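Local atomic coordinates of glucuronan lyase A (Trichoderma reesei, PDB entry 2ZZJ), a protein that probably cleaves beta-1,4-linked glucuronan chains internally, as an endo-acting polysaccharide lyase with a beta-jelly roll fold and a bound calcium ion. Residues Y5-W13 with K33-T41; F195-W204 with R217-V226. All coordinates share one frame; numbering follows the deposited sequence.

Contact 1: Y5-W13 with K33-T41; sequences YNDGHLNGW and KGTSALKMT. With CA (calcium ion), chain B.
Ser36 meets Gly8 and His9 at the calcium site of this beta-jelly roll, where the turn after strand 2-6 packs on the loop leading into strand 37-43. Its OG, turned opposite the backbone N (chi1 -164°), donates to Gly8 O over 2.7 Å, while its CB lies over one face of the imidazole, 3.6 Å from the centroid of the His9 ring. This is the tight part: Gly8 CA comes within 3.9 Å of Ala37 CA, and a side chain on Gly8 would run into Ser36 O. Buried Leu38 continues it, with CG on Gly8 C, CD2 3.8 Å from His9 C, and CD1 3.6 Å from the indole NE1 of Trp13. Close by, Asp7 O, Lys33 O and Ser36 O all bind the calcium, the last at 2.4 Å from Ser36 O to the ion; both carboxylate oxygens of Asp222 and two waters bring the coordination to seven oxygen atoms.

Asn6 shapes the turn from behind. Its OD1 accepts from Gly8 N, an Asx turn, and from His9 N one residue further, both from the same face of its plane; its ND2 donates to His9 O.

Toward solvent the contact thins to partly exposed residues. His9 ND1 reaches Asp7 OD1 at 2.7 Å, nearly straight (170°) and in the ring plane. With an alanine in place of His9, the Asp7 carboxylate would probably lose this partner and Ser36 CB the ring it packs against. The Leu10 side chain touches through CD2, 4.0 Å from Leu38 CD2.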
loop_
_atom_site.group_PDB
_atom_site.type_symbol
_atom_site.label_atom_id
_atom_site.label_comp_id
_atom_site.label_asym_id
_atom_site.label_seq_id
_atom_site.Cartn_x
_atom_site.Cartn_y
_atom_site.Cartn_z
ATOM N N TYR A 5 -8.493 0.348 -13.505
ATOM C CA TYR A 5 -8.900 1.697 -13.098
ATOM C C TYR A 5 -10.064 1.578 -12.153
ATOM O O TYR A 5 -11.041 0.824 -12.429
ATOM C CB TYR A 5 -9.274 2.588 -14.303
ATOM C CG TYR A 5 -9.903 3.891 -13.879
ATOM C CD1 TYR A 5 -9.170 4.842 -13.130
ATOM C CD2 TYR A 5 -11.236 4.189 -14.209
ATOM C CE1 TYR A 5 -9.767 6.059 -12.714
ATOM C CE2 TYR A 5 -11.846 5.392 -13.786
ATOM C CZ TYR A 5 -11.108 6.317 -13.061
ATOM O OH TYR A 5 -11.683 7.511 -12.654
ATOM N N ASN A 6 -9.991 2.273 -11.030
ATOM C CA ASN A 6 -11.150 2.334 -10.127
ATOM C C ASN A 6 -11.414 3.748 -9.671
ATOM O O ASN A 6 -10.526 4.396 -9.088
ATOM C CB ASN A 6 -10.967 1.420 -8.914
ATOM C CG ASN A 6 -12.222 1.341 -8.048
ATOM O OD1 ASN A 6 -12.421 2.146 -7.131
ATOM N ND2 ASN A 6 -13.086 0.336 -8.327
ATOM N N ASP A 7 -12.637 4.234 -9.923
ATOM C CA ASP A 7 -12.985 5.623 -9.609
ATOM C C ASP A 7 -13.571 5.816 -8.210
ATOM O O ASP A 7 -14.287 6.808 -7.967
ATOM C CB ASP A 7 -14.006 6.164 -10.620
ATOM C CG ASP A 7 -15.372 5.487 -10.482
ATOM O OD1 ASP A 7 -15.446 4.409 -9.851
ATOM O OD2 ASP A 7 -16.370 6.034 -11.031
ATOM N N GLY A 8 -13.241 4.935 -7.275
ATOM C CA GLY A 8 -13.725 5.098 -5.889
ATOM C C GLY A 8 -15.066 4.413 -5.691
ATOM O O GLY A 8 -15.981 4.995 -5.107
ATOM N N HIS A 9 -15.155 3.163 -6.144
ATOM C CA HIS A 9 -16.342 2.317 -6.000
ATOM C C HIS A 9 -15.943 0.887 -5.599
ATOM O O HIS A 9 -14.834 0.401 -5.891
ATOM C CB HIS A 9 -17.107 2.248 -7.331
ATOM C CG HIS A 9 -18.031 3.404 -7.575
ATOM N ND1 HIS A 9 -17.772 4.386 -8.509
ATOM C CD2 HIS A 9 -19.213 3.740 -6.994
ATOM C CE1 HIS A 9 -18.758 5.266 -8.501
ATOM N NE2 HIS A 9 -19.637 4.903 -7.580
ATOM N N LEU A 10 -16.864 0.191 -4.948
ATOM C CA LEU A 10 -16.636 -1.169 -4.593
ATOM C C LEU A 10 -16.498 -2.025 -5.840
ATOM O O LEU A 10 -15.714 -2.966 -5.864
ATOM C CB LEU A 10 -17.781 -1.698 -3.716
ATOM C CG LEU A 10 -17.828 -1.109 -2.292
ATOM C CD1 LEU A 10 -19.040 -1.695 -1.535
ATOM C CD2 LEU A 10 -16.522 -1.374 -1.545
ATOM N N ASN A 11 -17.248 -1.689 -6.884
ATOM C CA ASN A 11 -17.194 -2.520 -8.092
ATOM C C ASN A 11 -15.786 -2.550 -8.695
ATOM O O ASN A 11 -15.174 -1.481 -8.865
ATOM C CB ASN A 11 -18.170 -2.041 -9.140
ATOM C CG ASN A 11 -18.344 -3.077 -10.273
ATOM O OD1 ASN A 11 -18.054 -4.269 -10.093
ATOM N ND2 ASN A 11 -18.765 -2.624 -11.424
ATOM N N GLY A 12 -15.282 -3.746 -8.976
ATOM C CA GLY A 12 -14.067 -3.893 -9.769
ATOM C C GLY A 12 -12.918 -4.407 -8.947
ATOM O O GLY A 12 -11.920 -4.841 -9.500
ATOM N N TRP A 13 -13.037 -4.329 -7.621
ATOM C CA TRP A 13 -12.040 -4.926 -6.727
ATOM C C TRP A 13 -12.406 -6.389 -6.572
ATOM O O TRP A 13 -13.594 -6.721 -6.507
ATOM C CB TRP A 13 -12.084 -4.261 -5.355
ATOM C CG TRP A 13 -11.781 -2.808 -5.425
ATOM C CD1 TRP A 13 -12.671 -1.779 -5.359
ATOM C CD2 TRP A 13 -10.484 -2.218 -5.569
ATOM N NE1 TRP A 13 -12.004 -0.573 -5.456
ATOM C CE2 TRP A 13 -10.660 -0.825 -5.604
ATOM C CE3 TRP A 13 -9.187 -2.742 -5.671
ATOM C CZ2 TRP A 13 -9.574 0.074 -5.726
ATOM C CZ3 TRP A 13 -8.106 -1.845 -5.794
ATOM C CH2 TRP A 13 -8.320 -0.452 -5.812
ATOM N N LYS A 33 -12.300 12.882 -7.012
ATOM C CA LYS A 33 -12.744 13.160 -8.387
ATOM C C LYS A 33 -14.083 12.469 -8.564
ATOM O O LYS A 33 -14.311 11.402 -7.969
ATOM C CB LYS A 33 -11.703 12.626 -9.386
ATOM C CG LYS A 33 -11.892 13.081 -10.820
ATOM C CD LYS A 33 -10.884 12.424 -11.805
ATOM C CE LYS A 33 -9.412 12.762 -11.476
ATOM N NZ LYS A 33 -8.386 12.238 -12.486
ATOM N N GLY A 34 -14.975 13.049 -9.380
ATOM C CA GLY A 34 -16.285 12.423 -9.589
ATOM C C GLY A 34 -17.152 12.538 -8.351
ATOM O O GLY A 34 -17.024 13.487 -7.598
ATOM N N THR A 35 -18.016 11.561 -8.111
ATOM C CA THR A 35 -19.005 11.685 -7.036
ATOM C C THR A 35 -18.894 10.571 -6.010
ATOM O O THR A 35 -19.787 10.387 -5.175
ATOM C CB THR A 35 -20.454 11.660 -7.621
ATOM O OG1 THR A 35 -20.661 10.424 -8.315
ATOM C CG2 THR A 35 -20.647 12.784 -8.599
ATOM N N SER A 36 -17.806 9.804 -6.064
ATOM C CA SER A 36 -17.670 8.661 -5.192
ATOM C C SER A 36 -16.227 8.515 -4.753
ATOM O O SER A 36 -15.312 8.817 -5.525
ATOM C CB SER A 36 -18.077 7.404 -5.944
ATOM O OG SER A 36 -18.293 6.356 -5.023
ATOM N N ALA A 37 -16.036 8.065 -3.521
ATOM C CA ALA A 37 -14.709 7.587 -3.082
ATOM C C ALA A 37 -14.909 6.442 -2.091
ATOM O O ALA A 37 -16.048 6.152 -1.712
ATOM C CB ALA A 37 -13.928 8.718 -2.470
ATOM N N LEU A 38 -13.820 5.825 -1.636
ATOM C CA LEU A 38 -13.908 4.760 -0.651
ATOM C C LEU A 38 -13.413 5.254 0.672
ATOM O O LEU A 38 -12.416 5.964 0.708
ATOM C CB LEU A 38 -13.078 3.556 -1.077
ATOM C CG LEU A 38 -13.578 2.859 -2.345
ATOM C CD1 LEU A 38 -12.617 1.740 -2.779
ATOM C CD2 LEU A 38 -14.999 2.286 -2.148
ATOM N N LYS A 39 -14.120 4.896 1.746
ATOM C CA LYS A 39 -13.695 5.226 3.110
ATOM C C LYS A 39 -13.317 3.932 3.823
ATOM O O LYS A 39 -14.119 2.993 3.873
ATOM C CB LYS A 39 -14.817 5.933 3.875
ATOM C CG LYS A 39 -14.418 6.316 5.300
ATOM C CD LYS A 39 -15.522 7.089 6.019
ATOM C CE LYS A 39 -16.768 6.217 6.191
ATOM N NZ LYS A 39 -17.634 6.858 7.262
ATOM N N MET A 40 -12.094 3.862 4.353
ATOM C CA MET A 40 -11.638 2.706 5.121
ATOM C C MET A 40 -11.507 3.143 6.574
ATOM O O MET A 40 -10.930 4.203 6.851
ATOM C CB MET A 40 -10.258 2.215 4.650
ATOM C CG MET A 40 -10.266 1.350 3.375
ATOM S SD MET A 40 -11.026 2.182 2.005
ATOM C CE MET A 40 -10.315 1.212 0.669
ATOM N N THR A 41 -12.045 2.347 7.492
ATOM C CA THR A 41 -11.860 2.625 8.940
ATOM C C THR A 41 -11.371 1.395 9.683
ATOM O O THR A 41 -11.624 0.231 9.258
ATOM C CB THR A 41 -13.139 3.207 9.618
ATOM O OG1 THR A 41 -14.049 2.146 9.960
ATOM C CG2 THR A 41 -13.814 4.220 8.715
HETATM CA CA CA B . -14.000 9.138 -7.483
HETATM O O HOH W 1 -16.163 8.716 -8.631
HETATM O O HOH W 2 -12.797 9.253 -9.568
#

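Contact 2: F195-W204 with R217-V226. With CA (calcium ion), chain B.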
loop_
_atom_site.group_PDB
_atom_site.type_symbol
_atom_site.label_atom_id
_atom_site.label_comp_id
_atom_site.label_asym_id
_atom_site.label_seq_id
_atom_site.Cartn_x
_atom_site.Cartn_y
_atom_site.Cartn_z
ATOM N N PHE A 195 -2.052 -6.128 -5.549
ATOM C CA PHE A 195 -1.873 -4.721 -5.193
ATOM C C PHE A 195 -3.085 -4.393 -4.340
ATOM O O PHE A 195 -4.236 -4.493 -4.806
ATOM C CB PHE A 195 -1.840 -3.871 -6.454
ATOM C CG PHE A 195 -1.795 -2.392 -6.186
ATOM C CD1 PHE A 195 -0.968 -1.869 -5.182
ATOM C CD2 PHE A 195 -2.601 -1.522 -6.935
ATOM C CE1 PHE A 195 -0.906 -0.475 -4.930
ATOM C CE2 PHE A 195 -2.556 -0.103 -6.691
ATOM C CZ PHE A 195 -1.720 0.402 -5.697
ATOM N N ARG A 196 -2.841 -4.049 -3.078
ATOM C CA ARG A 196 -3.922 -3.690 -2.179
ATOM C C ARG A 196 -3.823 -2.220 -1.788
ATOM O O ARG A 196 -2.704 -1.691 -1.556
ATOM C CB ARG A 196 -3.853 -4.502 -0.897
ATOM C CG ARG A 196 -3.873 -6.008 -1.117
ATOM C CD ARG A 196 -3.974 -6.641 0.225
ATOM N NE ARG A 196 -3.965 -8.096 0.125
ATOM C CZ ARG A 196 -3.871 -8.893 1.185
ATOM N NH1 ARG A 196 -3.786 -8.372 2.421
ATOM N NH2 ARG A 196 -3.845 -10.207 1.000
ATOM N N VAL A 197 -4.982 -1.565 -1.702
ATOM C CA VAL A 197 -5.005 -0.247 -1.056
ATOM C C VAL A 197 -5.946 -0.291 0.144
ATOM O O VAL A 197 -7.012 -0.942 0.109
ATOM C CB VAL A 197 -5.297 0.968 -2.027
ATOM C CG1 VAL A 197 -4.270 1.041 -3.180
ATOM C CG2 VAL A 197 -6.756 0.971 -2.524
ATOM N N GLY A 198 -5.568 0.387 1.220
ATOM C CA GLY A 198 -6.437 0.425 2.379
ATOM C C GLY A 198 -5.698 0.582 3.687
ATOM O O GLY A 198 -4.466 0.450 3.744
ATOM N N LEU A 199 -6.478 0.849 4.729
ATOM C CA LEU A 199 -5.909 1.121 6.057
ATOM C C LEU A 199 -5.610 -0.213 6.718
ATOM O O LEU A 199 -6.537 -1.008 6.991
ATOM C CB LEU A 199 -6.913 1.926 6.891
ATOM C CG LEU A 199 -6.495 2.157 8.365
ATOM C CD1 LEU A 199 -5.113 2.890 8.486
ATOM C CD2 LEU A 199 -7.583 2.948 9.020
ATOM N N TYR A 200 -4.333 -0.443 6.980
ATOM C CA TYR A 200 -3.865 -1.640 7.673
ATOM C C TYR A 200 -3.075 -1.220 8.900
ATOM O O TYR A 200 -1.934 -0.747 8.807
ATOM C CB TYR A 200 -3.062 -2.527 6.706
ATOM C CG TYR A 200 -2.270 -3.656 7.353
ATOM C CD1 TYR A 200 -2.782 -4.344 8.456
ATOM C CD2 TYR A 200 -1.061 -4.087 6.810
ATOM C CE1 TYR A 200 -2.073 -5.406 9.039
ATOM C CE2 TYR A 200 -0.324 -5.138 7.397
ATOM C CZ TYR A 200 -0.862 -5.796 8.497
ATOM O OH TYR A 200 -0.175 -6.829 9.094
ATOM N N ALA A 201 -3.711 -1.317 10.053
ATOM C CA ALA A 201 -3.121 -0.754 11.263
ATOM C C ALA A 201 -2.200 -1.794 11.838
ATOM O O ALA A 201 -2.546 -2.482 12.800
ATOM C CB ALA A 201 -4.223 -0.336 12.244
ATOM N N ASN A 202 -1.041 -1.954 11.211
ATOM C CA ASN A 202 -0.185 -3.104 11.511
ATOM C C ASN A 202 0.552 -3.037 12.870
ATOM O O ASN A 202 0.755 -4.056 13.554
ATOM C CB ASN A 202 0.775 -3.427 10.353
ATOM C CG ASN A 202 1.619 -2.245 9.898
ATOM O OD1 ASN A 202 1.268 -1.092 10.076
ATOM N ND2 ASN A 202 2.712 -2.549 9.226
ATOM N N SER A 203 0.944 -1.833 13.264
ATOM C CA SER A 203 1.654 -1.663 14.535
ATOM C C SER A 203 0.793 -1.994 15.747
ATOM O O SER A 203 1.346 -2.373 16.806
ATOM C CB SER A 203 2.218 -0.249 14.661
ATOM O OG SER A 203 3.359 -0.092 13.834
ATOM N N TRP A 204 -0.534 -1.847 15.619
ATOM C CA TRP A 204 -1.444 -2.195 16.701
ATOM C C TRP A 204 -1.244 -3.668 17.080
ATOM O O TRP A 204 -1.129 -4.001 18.271
ATOM C CB TRP A 204 -2.917 -1.961 16.313
ATOM C CG TRP A 204 -3.361 -0.545 16.250
ATOM C CD1 TRP A 204 -2.634 0.574 16.621
ATOM C CD2 TRP A 204 -4.662 -0.064 15.867
ATOM N NE1 TRP A 204 -3.407 1.703 16.469
ATOM C CE2 TRP A 204 -4.645 1.346 16.002
ATOM C CE3 TRP A 204 -5.831 -0.682 15.384
ATOM C CZ2 TRP A 204 -5.741 2.148 15.678
ATOM C CZ3 TRP A 204 -6.931 0.121 15.067
ATOM C CH2 TRP A 204 -6.872 1.533 15.218
ATOM N N ARG A 217 -9.655 5.041 13.410
ATOM C CA ARG A 217 -8.803 5.638 12.376
ATOM C C ARG A 217 -9.523 5.616 11.041
ATOM O O ARG A 217 -10.140 4.612 10.712
ATOM C CB ARG A 217 -7.493 4.869 12.278
ATOM C CG ARG A 217 -6.579 4.983 13.528
ATOM C CD ARG A 217 -5.804 6.306 13.456
ATOM N NE ARG A 217 -5.065 6.592 14.690
ATOM C CZ ARG A 217 -4.079 7.481 14.778
ATOM N NH1 ARG A 217 -3.686 8.168 13.686
ATOM N NH2 ARG A 217 -3.456 7.657 15.952
ATOM N N GLN A 218 -9.429 6.701 10.271
ATOM C CA GLN A 218 -10.135 6.811 8.977
ATOM C C GLN A 218 -9.228 7.320 7.856
ATOM O O GLN A 218 -8.527 8.331 8.023
ATOM C CB GLN A 218 -11.325 7.756 9.065
ATOM C CG GLN A 218 -12.242 7.537 10.292
ATOM C CD GLN A 218 -13.260 8.605 10.385
ATOM O OE1 GLN A 218 -13.112 9.560 11.154
ATOM N NE2 GLN A 218 -14.301 8.473 9.593
ATOM N N VAL A 219 -9.271 6.635 6.710
ATOM C CA VAL A 219 -8.490 7.022 5.523
ATOM C C VAL A 219 -9.414 6.823 4.311
ATOM O O VAL A 219 -10.121 5.797 4.247
ATOM C CB VAL A 219 -7.207 6.178 5.353
ATOM C CG1 VAL A 219 -6.422 6.684 4.065
ATOM C CG2 VAL A 219 -6.314 6.261 6.616
ATOM N N TRP A 220 -9.447 7.795 3.402
ATOM C CA TRP A 220 -10.244 7.729 2.179
ATOM C C TRP A 220 -9.319 7.439 0.991
ATOM O O TRP A 220 -8.126 7.791 1.044
ATOM C CB TRP A 220 -10.964 9.046 1.933
ATOM C CG TRP A 220 -12.078 9.337 2.895
ATOM C CD1 TRP A 220 -13.430 9.265 2.644
ATOM C CD2 TRP A 220 -11.948 9.717 4.257
ATOM N NE1 TRP A 220 -14.155 9.619 3.786
ATOM C CE2 TRP A 220 -13.258 9.895 4.781
ATOM C CE3 TRP A 220 -10.853 9.931 5.095
ATOM C CZ2 TRP A 220 -13.483 10.256 6.101
ATOM C CZ3 TRP A 220 -11.093 10.330 6.420
ATOM C CH2 TRP A 220 -12.388 10.478 6.900
ATOM N N TYR A 221 -9.864 6.804 -0.058
ATOM C CA TYR A 221 -9.114 6.491 -1.266
ATOM C C TYR A 221 -9.947 6.805 -2.485
ATOM O O TYR A 221 -11.190 6.742 -2.437
ATOM C CB TYR A 221 -8.790 4.996 -1.316
ATOM C CG TYR A 221 -7.793 4.563 -0.284
ATOM C CD1 TYR A 221 -6.432 4.479 -0.613
ATOM C CD2 TYR A 221 -8.186 4.256 1.003
ATOM C CE1 TYR A 221 -5.466 4.068 0.358
ATOM C CE2 TYR A 221 -7.236 3.859 1.991
ATOM C CZ TYR A 221 -5.904 3.756 1.641
ATOM O OH TYR A 221 -5.033 3.313 2.610
ATOM N N ASP A 222 -9.275 7.057 -3.590
ATOM C CA ASP A 222 -9.966 7.295 -4.855
ATOM C C ASP A 222 -8.987 7.151 -6.010
ATOM O O ASP A 222 -7.772 7.182 -5.804
ATOM C CB ASP A 222 -10.540 8.717 -4.819
ATOM C CG ASP A 222 -11.702 8.921 -5.806
ATOM O OD1 ASP A 222 -12.028 7.994 -6.600
ATOM O OD2 ASP A 222 -12.262 10.026 -5.768
ATOM N N GLU A 223 -9.528 7.054 -7.231
ATOM C CA GLU A 223 -8.769 7.211 -8.429
ATOM C C GLU A 223 -7.518 6.291 -8.434
ATOM O O GLU A 223 -6.384 6.771 -8.506
ATOM C CB GLU A 223 -8.400 8.721 -8.591
ATOM C CG GLU A 223 -8.051 9.157 -9.985
ATOM C CD GLU A 223 -9.245 9.131 -10.982
ATOM O OE1 GLU A 223 -8.956 9.492 -12.142
ATOM O OE2 GLU A 223 -10.405 8.740 -10.641
ATOM N N VAL A 224 -7.747 4.981 -8.344
ATOM C CA VAL A 224 -6.659 4.000 -8.337
ATOM C C VAL A 224 -6.498 3.443 -9.740
ATOM O O VAL A 224 -7.511 3.180 -10.425
ATOM C CB VAL A 224 -6.951 2.823 -7.353
ATOM C CG1 VAL A 224 -5.708 1.901 -7.215
ATOM C CG2 VAL A 224 -7.374 3.351 -5.951
ATOM N N ALA A 225 -5.251 3.253 -10.175
ATOM C CA ALA A 225 -4.978 2.780 -11.537
ATOM C C ALA A 225 -3.663 2.019 -11.587
ATOM O O ALA A 225 -2.730 2.316 -10.792
ATOM C CB ALA A 225 -4.925 3.966 -12.550
ATOM N N VAL A 226 -3.604 1.057 -12.530
ATOM C CA VAL A 226 -2.369 0.353 -12.859
ATOM C C VAL A 226 -2.242 0.459 -14.372
ATOM O O VAL A 226 -3.239 0.308 -15.090
ATOM C CB VAL A 226 -2.381 -1.161 -12.432
ATOM C CG1 VAL A 226 -0.998 -1.791 -12.722
ATOM C CG2 VAL A 226 -2.766 -1.313 -10.938
HETATM CA CA CA B . -14.000 9.138 -7.483
HETATM O O HOH W 2 -12.797 9.253 -9.568
HETATM O O HOH W 1 -16.163 8.716 -8.631
#
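Tyr221 lays its ring beneath the Val197-Gly198 backbone: Val197 C stands 4.3 Å above one face of the Tyr221 ring, offset toward the rim, and Gly198 CA is 3.5 Å from Tyr221 CZ. The Val197 side chain meets the same ring obliquely, through CB. Tyr221 CG sits opposite its own carbonyl carbon (chi1 -69°), which sends the ring slantwise across the gap between the sheets, so that OH reaches Gly198 and hydrogen-bonds to Ile89 O on strand 86-95. The chain turns a corner at Gly198.

The indole of Trp204 has Ala201 CB over one face, 3.5 Å above the plane of the Trp204 ring. Arg217 CG approaches that indole at a slant, 3.7 Å from Trp204 CZ2. Bent at chi2 (-81°), the arginine chain then carries its guanidinium off at 68° to the indole plane, where NH1 donates to Gln81 O. At the other end the Phe195 ring meets two valines obliquely with one side, CE2 3.8 Å from Val224 CG1 and the adjacent CD2 against Val226 CG2. Leu199 fills in by straddling Arg217 and Val219: CD2 lies 3.8 Å from Arg217 CB, and CD1 touches Val219 CG2.

Along strand 217-226 the residues facing this core are Arg217, Val219 and Tyr221, then Val224 and Val226. The shift in alternation falls at a G1 beta bulge, where Glu223 and Val224 both face Asn6. Just before it, Asp222 points away from the core and binds the calcium through both carboxylate oxygens, while Glu223 OE2 accepts from one of the ion's waters. Strands 195-197 and 217-226 run antiparallel with axes 9.9 Å apart, belonging to different sheets: this is the face-to-face packing of a jelly-roll beta sandwich.

Contact 1 closes before contact 2 opens along the chain. Strand 216-227 joins them: it pairs edge to edge, antiparallel, with both 2-6 and 37-43, the strands behind contact 1, and one face of it packs on 192-197 and 199-200 of the second sheet. The centre of contact 1 lies about 16 Å from the centre of the chain, that of contact 2 about 6 Å, and the two contact centres are about 11 Å apart. At the seam Asn6 N probably bonds to Val224 O and Tyr5 OH to Glu223 OE2. The calcium and its two waters belong to both contacts, tying the early turns to a strand near the C-terminus.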